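Local coordinates for enoyl-CoA hydratase/isomerase family protein (PDB 3OT6) that probably acts on acyl-CoA substrates as a member of the enoyl-CoA hydratase/isomerase family, although its exact reaction is not established, at residues G58-G63 / F111-A116; A142-A147 / R158-A163; R148-K153 / K211-L216; F156-S159 / M165-P168. All coordinates share one frame; numbering follows the deposited sequence.

Overall arrangement
Contact 1 lies in the core of a crotonase-like fold, contacts 2 and 3 join helices, and contact 4 joins a helix to an edge strand. The centre of contact 1 is about 4 Å from the centre of the chain, probably close to where relatives form their oxyanion hole. Contact 2 lies about 14 Å from contact 1, centre to centre, and Leu114 of 111-116 packs against Ala147 of 142-147. Contacts 2 and 3 share helix 141-150. Contacts 2 and 4 share helix 153-160, with centres about 9 Å apart, and both include Arg158 and Ser159. A probable hydrogen bond of 2.8 Å from Arg150 NH2 to Ala116 O joins contact 3 to contact 1. Contacts 1 and 4 do not touch.

Contact 1 of 4, residues G58-G63 / F111-A116; sequences GILSGG and FLLLSA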
# COMPACT_ATOMS: atom_id res chain seq x y z
N GLY A 58 13.37 -7.63 -4.11
CA GLY A 58 12.53 -8.50 -4.86
C GLY A 58 11.10 -8.57 -4.37
O GLY A 58 10.27 -9.22 -5.00
N ILE A 59 10.77 -7.93 -3.24
CA ILE A 59 9.39 -8.01 -2.74
C ILE A 59 8.90 -6.80 -1.88
O ILE A 59 9.49 -6.49 -0.81
CB ILE A 59 9.16 -9.33 -1.98
CG1 ILE A 59 7.72 -9.46 -1.55
CG2 ILE A 59 10.06 -9.44 -0.77
CD1 ILE A 59 7.01 -10.58 -2.22
N LEU A 60 7.79 -6.17 -2.31
CA LEU A 60 7.04 -5.24 -1.46
C LEU A 60 6.25 -6.01 -0.39
O LEU A 60 6.52 -5.86 0.85
CB LEU A 60 6.13 -4.31 -2.26
CG LEU A 60 5.26 -3.38 -1.37
CD1 LEU A 60 6.15 -2.55 -0.44
CD2 LEU A 60 4.30 -2.46 -2.22
N SER A 61 5.31 -6.84 -0.84
CA SER A 61 4.58 -7.71 0.07
C SER A 61 3.72 -8.65 -0.74
O SER A 61 3.18 -8.25 -1.77
CB SER A 61 3.72 -6.91 1.02
OG SER A 61 2.88 -7.77 1.74
N GLY A 62 3.61 -9.90 -0.29
CA GLY A 62 2.82 -10.92 -0.97
C GLY A 62 1.41 -10.90 -0.42
O GLY A 62 0.59 -11.72 -0.79
N GLY A 63 1.10 -9.97 0.49
CA GLY A 63 -0.26 -9.82 0.97
C GLY A 63 -0.44 -10.20 2.44
O GLY A 63 0.56 -10.40 3.13
N PHE A 111 -2.45 -3.54 -2.67
CA PHE A 111 -3.24 -2.48 -2.08
C PHE A 111 -2.42 -1.37 -1.45
O PHE A 111 -2.88 -0.22 -1.38
CB PHE A 111 -4.29 -3.01 -1.14
CG PHE A 111 -5.44 -3.64 -1.87
CD1 PHE A 111 -6.17 -2.90 -2.82
CD2 PHE A 111 -5.78 -4.96 -1.67
CE1 PHE A 111 -7.27 -3.50 -3.53
CE2 PHE A 111 -6.82 -5.55 -2.36
CZ PHE A 111 -7.57 -4.84 -3.30
N LEU A 112 -1.21 -1.66 -1.02
CA LEU A 112 -0.41 -0.61 -0.44
C LEU A 112 -0.10 0.43 -1.50
O LEU A 112 -0.05 1.62 -1.17
CB LEU A 112 0.89 -1.12 0.17
CG LEU A 112 0.80 -2.10 1.32
CD1 LEU A 112 2.27 -2.45 1.75
CD2 LEU A 112 0.04 -1.47 2.42
N LEU A 113 0.15 -0.01 -2.75
CA LEU A 113 0.42 0.93 -3.88
C LEU A 113 -0.80 1.82 -4.27
O LEU A 113 -0.64 2.91 -4.87
CB LEU A 113 0.93 0.19 -5.13
CG LEU A 113 2.16 -0.74 -4.99
CD1 LEU A 113 2.09 -1.81 -6.09
CD2 LEU A 113 3.44 0.10 -5.06
N LEU A 114 -1.99 1.32 -3.97
CA LEU A 114 -3.22 2.01 -4.22
C LEU A 114 -3.58 2.95 -3.05
O LEU A 114 -4.63 3.60 -3.07
CB LEU A 114 -4.33 0.98 -4.49
CG LEU A 114 -4.08 0.06 -5.71
CD1 LEU A 114 -5.33 -0.71 -6.16
CD2 LEU A 114 -3.51 0.82 -6.92
N SER A 115 -2.70 3.06 -2.05
CA SER A 115 -3.02 3.81 -0.85
C SER A 115 -2.07 5.01 -0.68
O SER A 115 -2.01 5.58 0.39
CB SER A 115 -2.84 2.89 0.35
OG SER A 115 -3.75 1.82 0.28
N ALA A 116 -1.32 5.39 -1.69
CA ALA A 116 -0.18 6.25 -1.51
C ALA A 116 -0.32 7.43 -2.49
O ALA A 116 -1.22 7.45 -3.37
CB ALA A 116 1.12 5.46 -1.84
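The hydroxyl of Ser61, next in sequence to the Leu60 that packs on Leu113, is held by two backbone groups. Ser61 OG accepts from Gly63 N at 3.1 Å, nearly straight at 164°, which makes an ST turn. It is also bonded to Asn27 O, so this buried hydroxyl is satisfied and its rotation is fixed. Across the contact the touch is apolar. Leu60 CG lies anti to the backbone N (chi1 176°), which carries CD2 out toward the helix. Leu60 CD2 meets Leu113 CG at 3.9 Å and lies just as near to Leu113 CD2. The two leucines run by each other, pointing roughly opposite ways. Leu112 also faces Leu60, its CB 4.4 Å from Leu60 CD2, and loses more surface to 58-63 than Leu113 does. In crotonase-like proteins the chain just after a strand such as 58-59 and the start of a helix such as 108-113 usually supply the two N-H groups of the oxyanion hole. The buried leucines pack these two elements against each other. Val99 and Ala105, from strands 97-100 and 103-106, touch both Leu60 and Leu113. At the far end of 111-116, Ser115 OG bonds Phe111 O at 2.8 Å. The hydroxyl sits 30° off that carbonyl plane and ties the serine back to the last turn of the helix.

Contact 2 of 4, residues A142-A147 / R158-A163; sequences AGIELA and RSVINA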
# COMPACT_ATOMS: atom_id res chain seq x y z
N ALA A 142 -13.57 -2.85 0.70
CA ALA A 142 -12.43 -1.97 0.80
C ALA A 142 -11.48 -2.12 -0.39
O ALA A 142 -11.06 -1.12 -0.98
CB ALA A 142 -11.69 -2.18 2.12
N GLY A 143 -11.13 -3.36 -0.75
CA GLY A 143 -10.17 -3.58 -1.81
C GLY A 143 -10.78 -3.18 -3.15
O GLY A 143 -10.13 -2.58 -4.03
N ILE A 144 -12.05 -3.52 -3.35
CA ILE A 144 -12.69 -3.18 -4.61
C ILE A 144 -12.57 -1.67 -4.77
O ILE A 144 -12.17 -1.18 -5.83
CB ILE A 144 -14.16 -3.56 -4.59
CG1 ILE A 144 -14.31 -5.11 -4.70
CG2 ILE A 144 -14.90 -2.75 -5.63
CD1 ILE A 144 -15.70 -5.64 -4.35
N GLU A 145 -12.88 -0.97 -3.68
CA GLU A 145 -12.97 0.49 -3.68
C GLU A 145 -11.60 1.19 -3.79
O GLU A 145 -11.47 2.21 -4.49
CB GLU A 145 -13.82 1.00 -2.50
CG GLU A 145 -15.36 0.64 -2.59
CD GLU A 145 -15.99 0.89 -3.99
OE1 GLU A 145 -15.58 1.85 -4.66
OE2 GLU A 145 -16.88 0.09 -4.43
N LEU A 146 -10.56 0.62 -3.17
CA LEU A 146 -9.20 1.11 -3.41
C LEU A 146 -8.81 0.91 -4.84
O LEU A 146 -8.15 1.75 -5.43
CB LEU A 146 -8.19 0.38 -2.53
CG LEU A 146 -8.26 0.59 -1.00
CD1 LEU A 146 -7.35 -0.43 -0.29
CD2 LEU A 146 -7.81 1.95 -0.64
N ALA A 147 -9.20 -0.20 -5.45
CA ALA A 147 -8.79 -0.47 -6.83
C ALA A 147 -9.58 0.41 -7.79
O ALA A 147 -9.04 0.99 -8.72
CB ALA A 147 -8.95 -1.88 -7.17
N ARG A 158 -10.03 -6.27 -14.96
CA ARG A 158 -9.12 -7.37 -15.24
C ARG A 158 -8.34 -7.67 -13.99
O ARG A 158 -8.08 -8.83 -13.63
CB ARG A 158 -8.22 -7.06 -16.42
CG ARG A 158 -8.94 -7.26 -17.76
CD ARG A 158 -8.32 -6.42 -18.91
NE ARG A 158 -6.89 -6.57 -18.81
CZ ARG A 158 -6.02 -5.59 -18.99
NH1 ARG A 158 -6.40 -4.37 -19.33
NH2 ARG A 158 -4.74 -5.86 -18.82
N SER A 159 -7.98 -6.64 -13.26
CA SER A 159 -7.20 -6.88 -12.06
C SER A 159 -8.03 -7.57 -10.94
O SER A 159 -7.61 -8.53 -10.34
CB SER A 159 -6.62 -5.56 -11.56
OG SER A 159 -5.97 -5.76 -10.30
N VAL A 160 -9.21 -7.03 -10.68
CA VAL A 160 -10.00 -7.41 -9.53
C VAL A 160 -10.86 -8.63 -9.84
O VAL A 160 -10.94 -9.55 -9.04
CB VAL A 160 -10.91 -6.21 -9.10
CG1 VAL A 160 -12.00 -6.65 -8.16
CG2 VAL A 160 -10.08 -5.04 -8.53
N ILE A 161 -11.52 -8.62 -11.00
CA ILE A 161 -12.47 -9.67 -11.34
C ILE A 161 -11.76 -10.88 -11.99
O ILE A 161 -12.21 -12.03 -11.82
CB ILE A 161 -13.55 -9.12 -12.23
CG1 ILE A 161 -14.46 -8.22 -11.42
CG2 ILE A 161 -14.40 -10.22 -12.80
CD1 ILE A 161 -15.23 -7.26 -12.26
N ASN A 162 -10.70 -10.63 -12.77
CA ASN A 162 -10.06 -11.72 -13.47
C ASN A 162 -8.78 -12.12 -12.77
O ASN A 162 -8.06 -13.05 -13.26
CB ASN A 162 -9.68 -11.33 -14.89
CG ASN A 162 -10.86 -10.87 -15.71
OD1 ASN A 162 -12.02 -11.01 -15.28
ND2 ASN A 162 -10.59 -10.35 -16.93
N ALA A 163 -8.42 -11.41 -11.68
CA ALA A 163 -7.10 -11.65 -11.05
C ALA A 163 -5.92 -11.53 -12.06
O ALA A 163 -4.97 -12.28 -12.03
CB ALA A 163 -7.08 -13.06 -10.37
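Helices 141-150 and 153-160 follow each other in the chain of this crotonase-like fold, and Val160 near the end of the second packs on Ile144 and Ala147 of the first. The helices come near each other here, with Ile144 CA and Val160 CA 7.0 Å apart. Ile144 and Ala147 are three residues apart, so they stand about one turn from each other on the helix surface. Val160 divides its two methyl groups between them. Its CG2 meets Ala147 CB at 3.6 Å, one methyl against another. Its CG1 lies anti to the backbone N (chi1 165°) and reaches toward Ile144, where it stops 4.4 Å from Ile144 CG1. The alanine contact is therefore the tighter of the two. The CB of Ala147 points toward the other helix, while that of Ile144 leaves to the side. The first helix is regular here, with Leu146 N bonded to Ala142 O at 2.8 Å and Ala147 N bonded to Gly143 O at 2.9 Å. The second helix is running out. The bond from Asn162 N to Arg158 O is weak, and Ala163 turns the chain away with a positive phi. Leu130, from a loop, also touches Val160, and Met139 touches Ile144. All the groups that meet between the two segments are aliphatic, so this touch rests on dispersion and the exclusion of water.

Contact 3 of 4, residues R148-K153 / K211-L216; sequences RDRLRK and KVRKGL
Arg213 is the first residue of 211-216 to reach the other segment, where it meets Arg150. Its chain is extended from CG to NE and brings NH2 to 3.8 Å from Arg150 NH2. The two guanidinium planes are only 13° apart. Arg213 NH2 forms a salt bridge with Asp117, and its NH1 bonds Leu91 O. Arg150, whose chain bends at chi2 and chi3, bonds Ala116 O through NH2. The carboxylate of Asp117 probably offsets part of the charge on the pair, although Arg119 brings a further positive charge near Arg150. The helix is kinked after Arg213: Gly215 N and Leu216 N lack the usual bonds to the turn before, and Leu216 N makes a weak bond of 2.9 Å to Arg213 O. Leu216 lays both methyls along one side of the Asp149 side chain. Its CD1 lies 3.8 Å from Asp149 CB. Its CD2 lies 3.3 Å from Asp149 OD2, a van der Waals touch at the surface. Asp149 OD2 and Arg213 NE are 5.7 Å apart and do not pair. Leu91 of helix 73-91 touches both Arg150 and Leu216. This is helix-on-helix packing, with helix 202-230 laid against the end of helix 141-150 in a crotonase-like fold.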
# COMPACT_ATOMS: atom_id res chain seq x y z
N ARG A 148 -10.85 0.61 -7.47
CA ARG A 148 -11.71 1.37 -8.34
C ARG A 148 -11.20 2.77 -8.49
O ARG A 148 -11.29 3.36 -9.55
CB ARG A 148 -13.15 1.39 -7.82
CG ARG A 148 -14.13 1.86 -8.92
CD ARG A 148 -15.55 2.17 -8.43
NE ARG A 148 -16.15 1.13 -7.56
CZ ARG A 148 -16.79 0.07 -8.04
NH1 ARG A 148 -16.94 -0.10 -9.40
NH2 ARG A 148 -17.28 -0.81 -7.14
N ASP A 149 -10.67 3.31 -7.41
CA ASP A 149 -10.37 4.70 -7.36
C ASP A 149 -9.07 4.99 -8.06
O ASP A 149 -8.90 6.11 -8.51
CB ASP A 149 -10.32 5.24 -5.89
CG ASP A 149 -10.38 6.77 -5.84
OD1 ASP A 149 -11.44 7.32 -6.26
OD2 ASP A 149 -9.37 7.43 -5.46
N ARG A 150 -8.16 4.02 -8.14
CA ARG A 150 -6.83 4.28 -8.71
C ARG A 150 -6.54 3.62 -10.08
O ARG A 150 -5.68 4.11 -10.84
CB ARG A 150 -5.68 3.85 -7.74
CG ARG A 150 -4.26 4.42 -8.15
CD ARG A 150 -4.15 6.00 -7.95
NE ARG A 150 -4.33 6.25 -6.53
CZ ARG A 150 -3.35 6.50 -5.66
NH1 ARG A 150 -2.09 6.65 -6.04
NH2 ARG A 150 -3.66 6.62 -4.39
N LEU A 151 -7.15 2.47 -10.34
CA LEU A 151 -6.78 1.69 -11.50
C LEU A 151 -7.47 2.21 -12.76
O LEU A 151 -8.60 2.73 -12.69
CB LEU A 151 -7.13 0.22 -11.28
CG LEU A 151 -6.29 -0.43 -10.19
CD1 LEU A 151 -6.61 -1.90 -10.17
CD2 LEU A 151 -4.71 -0.20 -10.26
N ARG A 152 -6.77 2.14 -13.89
CA ARG A 152 -7.36 2.51 -15.15
C ARG A 152 -8.64 1.64 -15.38
O ARG A 152 -8.66 0.43 -15.15
CB ARG A 152 -6.30 2.36 -16.21
CG ARG A 152 -6.72 2.00 -17.61
CD ARG A 152 -5.49 2.06 -18.52
NE ARG A 152 -5.65 1.53 -19.89
CZ ARG A 152 -6.43 2.01 -20.88
NH1 ARG A 152 -7.25 3.08 -20.74
NH2 ARG A 152 -6.40 1.38 -22.06
N LYS A 153 -9.73 2.28 -15.78
CA LYS A 153 -11.04 1.60 -15.87
C LYS A 153 -11.03 0.19 -16.52
O LYS A 153 -11.77 -0.73 -16.08
CB LYS A 153 -12.08 2.48 -16.55
CG LYS A 153 -12.50 3.66 -15.71
CD LYS A 153 -13.30 4.64 -16.51
CE LYS A 153 -13.68 5.83 -15.70
NZ LYS A 153 -15.06 5.62 -15.14
N LYS A 211 -9.77 16.93 0.94
CA LYS A 211 -10.91 17.47 0.20
C LYS A 211 -11.13 16.59 -1.03
O LYS A 211 -12.23 16.13 -1.31
CB LYS A 211 -10.66 18.94 -0.23
CG LYS A 211 -11.82 19.85 -0.47
CD LYS A 211 -11.28 21.32 -0.65
CE LYS A 211 -12.36 22.34 -1.14
NZ LYS A 211 -11.86 23.80 -1.44
N VAL A 212 -10.06 16.32 -1.77
CA VAL A 212 -10.19 15.53 -2.97
C VAL A 212 -10.73 14.15 -2.59
O VAL A 212 -11.62 13.64 -3.29
CB VAL A 212 -8.86 15.42 -3.69
CG1 VAL A 212 -8.80 14.21 -4.62
CG2 VAL A 212 -8.55 16.75 -4.40
N ARG A 213 -10.20 13.59 -1.51
CA ARG A 213 -10.36 12.19 -1.18
C ARG A 213 -11.54 11.88 -0.29
O ARG A 213 -11.76 10.72 0.03
CB ARG A 213 -9.08 11.64 -0.57
CG ARG A 213 -8.00 11.34 -1.63
CD ARG A 213 -6.85 10.55 -1.05
NE ARG A 213 -5.80 10.30 -2.03
CZ ARG A 213 -4.51 10.24 -1.73
NH1 ARG A 213 -4.09 10.43 -0.50
NH2 ARG A 213 -3.62 10.03 -2.65
N LYS A 214 -12.33 12.89 0.04
CA LYS A 214 -13.44 12.74 0.99
C LYS A 214 -14.36 11.62 0.62
O LYS A 214 -14.61 10.77 1.47
CB LYS A 214 -14.25 14.03 1.16
CG LYS A 214 -15.46 13.79 2.07
CD LYS A 214 -16.26 15.07 2.45
CE LYS A 214 -17.59 14.71 3.25
NZ LYS A 214 -17.24 13.73 4.35
N GLY A 215 -14.87 11.61 -0.61
CA GLY A 215 -15.65 10.49 -1.16
C GLY A 215 -14.99 9.13 -0.92
O GLY A 215 -15.65 8.20 -0.40
N LEU A 216 -13.69 9.02 -1.20
CA LEU A 216 -13.01 7.77 -1.12
C LEU A 216 -12.93 7.40 0.35
O LEU A 216 -13.21 6.22 0.72
CB LEU A 216 -11.64 7.85 -1.77
CG LEU A 216 -10.63 6.69 -1.59
CD1 LEU A 216 -11.15 5.35 -2.17
CD2 LEU A 216 -9.28 7.02 -2.19

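Contact 4 of 4, residues F156-S159 / M165-P168; sequences FNRS and MFDP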
# COMPACT_ATOMS: atom_id res chain seq x y z
N PHE A 156 -9.05 -2.22 -14.39
CA PHE A 156 -9.74 -2.50 -13.10
C PHE A 156 -10.56 -3.83 -13.03
O PHE A 156 -10.36 -4.58 -12.09
CB PHE A 156 -10.62 -1.32 -12.74
CG PHE A 156 -11.59 -1.58 -11.63
CD1 PHE A 156 -11.16 -1.61 -10.30
CD2 PHE A 156 -12.95 -1.71 -11.91
CE1 PHE A 156 -12.07 -1.84 -9.23
CE2 PHE A 156 -13.90 -1.94 -10.86
CZ PHE A 156 -13.44 -1.98 -9.49
N ASN A 157 -11.48 -4.11 -13.97
CA ASN A 157 -12.17 -5.39 -13.99
C ASN A 157 -11.10 -6.53 -14.23
O ASN A 157 -11.23 -7.64 -13.72
CB ASN A 157 -13.23 -5.39 -15.06
CG ASN A 157 -12.63 -5.43 -16.47
OD1 ASN A 157 -12.61 -6.48 -17.12
ND2 ASN A 157 -12.02 -4.33 -16.89
N ARG A 158 -10.03 -6.27 -14.96
CA ARG A 158 -9.12 -7.37 -15.24
C ARG A 158 -8.34 -7.67 -13.99
O ARG A 158 -8.08 -8.83 -13.63
CB ARG A 158 -8.22 -7.06 -16.42
CG ARG A 158 -8.94 -7.26 -17.76
CD ARG A 158 -8.32 -6.42 -18.91
NE ARG A 158 -6.89 -6.57 -18.81
CZ ARG A 158 -6.02 -5.59 -18.99
NH1 ARG A 158 -6.40 -4.37 -19.33
NH2 ARG A 158 -4.74 -5.86 -18.82
N SER A 159 -7.98 -6.64 -13.26
CA SER A 159 -7.20 -6.88 -12.06
C SER A 159 -8.03 -7.57 -10.94
O SER A 159 -7.61 -8.53 -10.34
CB SER A 159 -6.62 -5.56 -11.56
OG SER A 159 -5.97 -5.76 -10.30
N MSE A 165 -2.47 -10.75 -13.38
CA MSE A 165 -1.19 -10.34 -12.86
C MSE A 165 -0.39 -9.51 -13.85
O MSE A 165 -0.37 -9.80 -15.03
CB MSE A 165 -0.37 -11.55 -12.36
CG MSE A 165 -1.08 -12.36 -11.27
SE MSE A 165 -1.73 -11.31 -9.72
CE MSE A 165 0.02 -10.93 -9.11
N PHE A 166 0.28 -8.47 -13.35
CA PHE A 166 1.01 -7.50 -14.21
C PHE A 166 2.50 -7.59 -14.00
O PHE A 166 3.02 -7.88 -12.90
CB PHE A 166 0.52 -6.07 -13.95
CG PHE A 166 -0.96 -5.90 -14.19
CD1 PHE A 166 -1.44 -5.52 -15.44
CD2 PHE A 166 -1.87 -6.19 -13.18
CE1 PHE A 166 -2.80 -5.42 -15.68
CE2 PHE A 166 -3.24 -6.11 -13.42
CZ PHE A 166 -3.70 -5.72 -14.68
N ASP A 167 3.21 -7.38 -15.09
CA ASP A 167 4.61 -7.17 -14.95
C ASP A 167 4.78 -5.69 -14.64
O ASP A 167 3.81 -4.93 -14.70
CB ASP A 167 5.37 -7.68 -16.18
CG ASP A 167 5.07 -6.94 -17.47
OD1 ASP A 167 4.35 -5.90 -17.52
OD2 ASP A 167 5.61 -7.45 -18.49
N PRO A 168 6.00 -5.26 -14.29
CA PRO A 168 6.11 -3.85 -13.89
C PRO A 168 5.52 -2.79 -14.85
O PRO A 168 4.79 -1.88 -14.40
CB PRO A 168 7.61 -3.69 -13.65
CG PRO A 168 8.01 -5.06 -13.10
CD PRO A 168 7.22 -6.03 -13.97
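Phe166 reaches from the short, weakly bonded strand at about 165-166 to Arg158 and Ser159 on helix 153-160. From its CB, the torsion chi1 of -58° sets CG anti to the carbonyl carbon and sends the ring toward the helix. On one flank of the ring, CE2 meets Ser159 CB at 3.9 Å, with Ser159 OG slightly farther off at 4.2 Å from the same carbon. On the other flank, CE1 meets Arg158 NH2 at 3.7 Å. Both partners approach the edge of the ring, near its plane, and not its face. The Arg158 guanidinium is turned 59° from the ring, and the two side chains cross at about a right angle. Arg158 gets there by a bend at chi3 (45°). Its charge is satisfied elsewhere: NE forms a salt bridge with Glu164, and NH1 has a weak bond to Ser154 O. Ala171 and Ala174 of helix 168-174 also touch the ring. That helix begins right after Asp167, whose OD1 caps Gly170 N. The contact thus closes the short connection from helix 153-160 to the edge of the smaller sheet of the chain. Because NH2 sits at the ring edge, the pair is not a cation-pi interaction. The ring edge probably offers the cation little attraction; Glu164 is the main anchor of the guanidinium, backed by the weak bond to Ser154 O.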